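Local coordinates for conserved Hypothetical Protein TT1486 (Thermus thermophilus, PDB 2CU5) that is of uncertain function but belongs to the UPF0047 (YjbQ) family and is probably a secondary thiamine-phosphate synthase, at residues R69-P72 against Q73-H76. Numbering follows the deposited sequence.
Sequences RHRP and QDRH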
ATOM      1  N   ARG A  69      -2.571  -7.039 -20.175  1.00 22.75           N
ATOM      2  CA  ARG A  69      -1.241  -7.073 -20.773  1.00 25.57           C
ATOM      3  C   ARG A  69      -1.266  -6.294 -22.083  1.00 26.52           C
ATOM      4  O   ARG A  69      -0.371  -5.497 -22.373  1.00 25.79           O
ATOM      5  CB  ARG A  69      -0.833  -8.523 -21.052  1.00 27.12           C
ATOM      6  CG  ARG A  69      -0.818  -9.427 -19.828  1.00 32.22           C
ATOM      7  CD  ARG A  69      -0.748 -10.897 -20.229  1.00 36.03           C
ATOM      8  NE  ARG A  69      -0.701 -11.794 -19.075  1.00 39.68           N
ATOM      9  CZ  ARG A  69       0.387 -12.020 -18.344  1.00 40.96           C
ATOM     10  NH1 ARG A  69       1.528 -11.417 -18.646  1.00 42.92           N
ATOM     11  NH2 ARG A  69       0.334 -12.844 -17.308  1.00 41.77           N
ATOM     12  N   HIS A  70      -2.313  -6.538 -22.862  1.00 28.59           N
ATOM     13  CA  HIS A  70      -2.507  -5.908 -24.161  1.00 30.10           C
ATOM     14  C   HIS A  70      -3.121  -4.518 -24.045  1.00 29.44           C
ATOM     15  O   HIS A  70      -4.281  -4.367 -23.671  1.00 30.97           O
ATOM     16  CB  HIS A  70      -3.407  -6.804 -25.025  1.00 32.02           C
ATOM     17  CG  HIS A  70      -3.769  -6.212 -26.353  1.00 35.24           C
ATOM     18  ND1 HIS A  70      -2.842  -5.993 -27.350  1.00 36.13           N
ATOM     19  CD2 HIS A  70      -4.960  -5.798 -26.849  1.00 35.36           C
ATOM     20  CE1 HIS A  70      -3.447  -5.471 -28.403  1.00 35.92           C
ATOM     21  NE2 HIS A  70      -4.732  -5.342 -28.125  1.00 36.60           N
ATOM     22  N   ARG A  71      -2.328  -3.503 -24.362  1.00 29.12           N
ATOM     23  CA  ARG A  71      -2.785  -2.118 -24.325  1.00 29.32           C
ATOM     24  C   ARG A  71      -2.026  -1.373 -25.414  1.00 29.90           C
ATOM     25  O   ARG A  71      -0.859  -1.020 -25.241  1.00 30.09           O
ATOM     26  CB  ARG A  71      -2.505  -1.486 -22.953  1.00 27.61           C
ATOM     27  CG  ARG A  71      -3.003  -0.047 -22.820  1.00 26.80           C
ATOM     28  CD  ARG A  71      -3.037   0.413 -21.364  1.00 25.39           C
ATOM     29  NE  ARG A  71      -3.554   1.773 -21.213  1.00 23.97           N
ATOM     30  CZ  ARG A  71      -2.859   2.878 -21.464  1.00 23.04           C
ATOM     31  NH1 ARG A  71      -1.603   2.797 -21.882  1.00 23.99           N
ATOM     32  NH2 ARG A  71      -3.421   4.070 -21.297  1.00 22.58           N
ATOM     33  N   PRO A  72      -2.682  -1.130 -26.559  1.00 31.68           N
ATOM     34  CA  PRO A  72      -2.051  -0.426 -27.678  1.00 31.39           C
ATOM     35  C   PRO A  72      -1.490   0.943 -27.321  1.00 31.31           C
ATOM     36  O   PRO A  72      -0.494   1.376 -27.895  1.00 31.40           O
ATOM     37  CB  PRO A  72      -3.170  -0.352 -28.714  1.00 32.29           C
ATOM     38  CG  PRO A  72      -4.408  -0.324 -27.877  1.00 32.95           C
ATOM     39  CD  PRO A  72      -4.109  -1.373 -26.832  1.00 30.89           C
ATOM     40  N   GLN A  73      -2.124   1.617 -26.366  1.00 31.16           N
ATOM     41  CA  GLN A  73      -1.674   2.937 -25.955  1.00 31.39           C
ATOM     42  C   GLN A  73      -0.384   2.916 -25.138  1.00 30.31           C
ATOM     43  O   GLN A  73       0.249   3.959 -24.955  1.00 29.18           O
ATOM     44  CB  GLN A  73      -2.774   3.646 -25.166  1.00 32.95           C
ATOM     45  CG  GLN A  73      -4.026   3.917 -25.971  1.00 37.50           C
ATOM     46  CD  GLN A  73      -5.062   4.686 -25.180  1.00 39.67           C
ATOM     47  OE1 GLN A  73      -4.855   5.849 -24.823  1.00 41.76           O
ATOM     48  NE2 GLN A  73      -6.182   4.039 -24.892  1.00 41.50           N
ATOM     49  N   ASP A  74       0.000   1.742 -24.643  1.00 28.11           N
ATOM     50  CA  ASP A  74       1.232   1.626 -23.866  1.00 27.17           C
ATOM     51  C   ASP A  74       2.405   2.181 -24.673  1.00 28.27           C
ATOM     52  O   ASP A  74       2.484   1.988 -25.887  1.00 27.37           O
ATOM     53  CB  ASP A  74       1.528   0.162 -23.510  1.00 25.55           C
ATOM     54  CG  ASP A  74       0.853  -0.286 -22.219  1.00 24.70           C
ATOM     55  OD1 ASP A  74       0.232   0.552 -21.535  1.00 23.01           O
ATOM     56  OD2 ASP A  74       0.954  -1.489 -21.889  1.00 23.55           O
ATOM     57  N   ARG A  75       3.309   2.869 -23.985  1.00 27.80           N
ATOM     58  CA  ARG A  75       4.490   3.448 -24.610  1.00 30.12           C
ATOM     59  C   ARG A  75       5.709   2.607 -24.246  1.00 30.03           C
ATOM     60  O   ARG A  75       6.751   2.682 -24.898  1.00 29.33           O
ATOM     61  CB  ARG A  75       4.692   4.878 -24.120  1.00 33.14           C
ATOM     62  CG  ARG A  75       3.585   5.834 -24.513  1.00 37.31           C
ATOM     63  CD  ARG A  75       3.720   6.259 -25.957  1.00 40.22           C
ATOM     64  NE  ARG A  75       2.748   7.290 -26.301  1.00 44.51           N
ATOM     65  CZ  ARG A  75       2.895   8.150 -27.304  1.00 47.02           C
ATOM     66  NH1 ARG A  75       3.981   8.106 -28.065  1.00 47.05           N
ATOM     67  NH2 ARG A  75       1.956   9.057 -27.545  1.00 47.90           N
ATOM     68  N   HIS A  76       5.565   1.810 -23.191  1.00 29.63           N
ATOM     69  CA  HIS A  76       6.635   0.938 -22.722  1.00 30.60           C
ATOM     70  C   HIS A  76       6.665  -0.296 -23.621  1.00 32.05           C
ATOM     71  O   HIS A  76       5.924  -1.258 -23.410  1.00 32.88           O
ATOM     72  CB  HIS A  76       6.376   0.539 -21.266  1.00 27.61           C
ATOM     73  CG  HIS A  76       7.497  -0.224 -20.635  1.00 25.79           C
ATOM     74  ND1 HIS A  76       8.786   0.260 -20.570  1.00 25.18           N
ATOM     75  CD2 HIS A  76       7.517  -1.429 -20.017  1.00 24.74           C
ATOM     76  CE1 HIS A  76       9.550  -0.612 -19.938  1.00 24.48           C
ATOM     77  NE2 HIS A  76       8.805  -1.645 -19.592  1.00 24.02           N
TER
HETATM   78  O   HOH W   1       0.328   5.285 -22.028  1.00 34.46           O
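With CG anti to the backbone N (chi1 -178°) and the chain extended to NE, R71 reaches over the type I beta turn R71-D74, while D74, its CG beside its own backbone N (chi1 -87°), raises a carboxylate to meet it. The turn belongs to the loop joining helices 53-66 and 81-90. It is closed by D74 N donating to R71 O at 3.0 Å. P72 suits the second position because its ring holds phi near the value a type I turn needs there. R71 NH1 forms a salt bridge with D74 OD1 at 2.9 Å, meeting the oxygen on its anti side, tilted out of the carboxylate plane, with the guanidinium and carboxylate planes 41° apart. The methylene CB of Q73 packs over one guanidinium face toward its rim, 3.6 Å from R71 NH1. The long arginine has a separate N-H, on NE, for E65 of the second subunit; the short aspartate has a second oxygen, OD2, for R62 of that subunit. An alanine in place of R71 would probably leave D74 OD1 without this charged partner and E65 of the second subunit without this salt bridge. A water accepts from R71 NH1 at 3.2 Å and donates to Q73 O.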